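Local structure of PTS system, cellobiose-specific IIA component (Bacillus anthracis, 3K1S) at residues 29-32 / 33-37. The protein is the IIA component of a cellobiose-specific phosphotransferase system and probably relays a phosphoryl group toward the IIB component during sugar uptake. Residues are numbered along the deposited sequence; the frame is centred on the assembly and turned at random.
Sequences ALQF and AKQGK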
loop_
_atom_site.group_PDB
_atom_site.type_symbol
_atom_site.label_atom_id
_atom_site.label_comp_id
_atom_site.label_asym_id
_atom_site.label_seq_id
_atom_site.Cartn_x
_atom_site.Cartn_y
_atom_site.Cartn_z
ATOM N N ALA A 29 7.652 0.922 -15.769
ATOM C CA ALA A 29 7.290 -0.330 -16.436
ATOM C C ALA A 29 5.804 -0.373 -16.791
ATOM O O ALA A 29 5.430 -0.793 -17.893
ATOM C CB ALA A 29 7.662 -1.525 -15.568
ATOM N N LEU A 30 4.965 0.058 -15.852
ATOM C CA LEU A 30 3.529 0.125 -16.083
ATOM C C LEU A 30 3.270 1.017 -17.295
ATOM O O LEU A 30 2.572 0.611 -18.234
ATOM C CB LEU A 30 2.797 0.640 -14.837
ATOM C CG LEU A 30 1.272 0.488 -14.758
ATOM C CD1 LEU A 30 0.790 0.640 -13.327
ATOM C CD2 LEU A 30 0.553 1.485 -15.668
ATOM N N GLN A 31 3.865 2.210 -17.288
ATOM C CA GLN A 31 3.729 3.152 -18.399
ATOM C C GLN A 31 4.222 2.595 -19.744
ATOM O O GLN A 31 3.587 2.826 -20.773
ATOM C CB GLN A 31 4.416 4.485 -18.078
ATOM C CG GLN A 31 4.419 5.484 -19.240
ATOM C CD GLN A 31 3.050 6.114 -19.492
ATOM O OE1 GLN A 31 2.596 6.969 -18.727
ATOM N NE2 GLN A 31 2.394 5.700 -20.573
ATOM N N PHE A 32 5.357 1.891 -19.737
ATOM C CA PHE A 32 5.862 1.216 -20.944
ATOM C C PHE A 32 4.837 0.224 -21.502
ATOM O O PHE A 32 4.499 0.271 -22.684
ATOM C CB PHE A 32 7.179 0.471 -20.670
ATOM C CG PHE A 32 8.391 1.362 -20.576
ATOM C CD1 PHE A 32 8.620 2.367 -21.513
ATOM C CD2 PHE A 32 9.322 1.174 -19.560
ATOM C CE1 PHE A 32 9.746 3.179 -21.428
ATOM C CE2 PHE A 32 10.450 1.978 -19.468
ATOM C CZ PHE A 32 10.663 2.984 -20.402
ATOM N N ALA A 33 4.352 -0.668 -20.642
ATOM C CA ALA A 33 3.385 -1.688 -21.036
ATOM C C ALA A 33 2.137 -1.056 -21.651
ATOM O O ALA A 33 1.593 -1.559 -22.642
ATOM C CB ALA A 33 3.017 -2.559 -19.840
ATOM N N LYS A 34 1.700 0.050 -21.055
ATOM C CA LYS A 34 0.543 0.802 -21.528
ATOM C C LYS A 34 0.732 1.280 -22.969
ATOM O O LYS A 34 -0.241 1.454 -23.703
ATOM C CB LYS A 34 0.286 1.994 -20.609
ATOM C CG LYS A 34 -1.109 2.582 -20.740
ATOM C CD LYS A 34 -1.218 3.958 -20.087
ATOM C CE LYS A 34 -1.397 3.865 -18.585
ATOM N NZ LYS A 34 -1.916 5.145 -18.038
ATOM N N GLN A 35 1.987 1.497 -23.357
ATOM C CA GLN A 35 2.325 1.936 -24.715
ATOM C C GLN A 35 2.642 0.761 -25.634
ATOM O O GLN A 35 2.998 0.955 -26.798
ATOM C CB GLN A 35 3.520 2.892 -24.687
ATOM C CG GLN A 35 3.235 4.247 -24.070
ATOM C CD GLN A 35 4.507 5.018 -23.773
ATOM O OE1 GLN A 35 5.287 5.329 -24.677
ATOM N NE2 GLN A 35 4.723 5.329 -22.501
ATOM N N GLY A 36 2.515 -0.452 -25.106
ATOM C CA GLY A 36 2.824 -1.656 -25.861
ATOM C C GLY A 36 4.314 -1.932 -25.930
ATOM O O GLY A 36 4.755 -2.773 -26.716
ATOM N N LYS A 37 5.083 -1.226 -25.099
ATOM C CA LYS A 37 6.532 -1.400 -25.015
ATOM C C LYS A 37 6.855 -2.469 -23.976
ATOM O O LYS A 37 7.316 -2.172 -22.866
ATOM C CB LYS A 37 7.209 -0.068 -24.668
ATOM C CG LYS A 37 7.196 0.964 -25.813
ATOM C CD LYS A 37 7.928 2.251 -25.433
ATOM C CE LYS A 37 9.442 2.083 -25.490
ATOM N NZ LYS A 37 10.170 3.352 -25.214
#
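Ala33 N and Lys34 N donate regular helical hydrogen bonds to Ala29 O and Leu30 O, both at 3.0 Å, before the last turn of helix 10-34 comes undone in a Schellman motif. Gly36, with a positive phi of 79°, reverses the chain: Lys37 N reaches back to Phe32 O at 2.9 Å, and Gly36 N bonds to Ala33 O. Phe32 O also accepts from Gln35 N (2.9 Å), and its two donors approach from opposite faces of the carbonyl plane, neither on a lone pair. Gln35 N makes a second, weak bond to Gln31 O.

The Lys37 side chain runs back past the CD1 and CE1 side of Phe32, the two side chains crossing at a slant. Its CD lies 4.0 Å from Phe32 CD1, and the bend at chi3 (77°) brings NZ to 3.8 Å from Phe32 CE1. Gln35, its CG beside the backbone N and the chain extended beyond, sends NE2 back to Gln31 O in a weak bond of 3.2 Å, so this carbonyl receives two weak donors from one residue. Lys34 CE rests against Leu30 CD2, while its NZ forms salt bridges with Glu97 and Asp100 of the second subunit.

Ala29 and Ala33 pack on Ile99 of helix 76-108, and Leu30 on Phe98. Phe32 touches Glu40 and Ala33 touches Met38, both on helix 38-67, which begins directly after the N-cap residue Lys37; the motif thus forms the tight connection between the first two helices of the all-alpha chain.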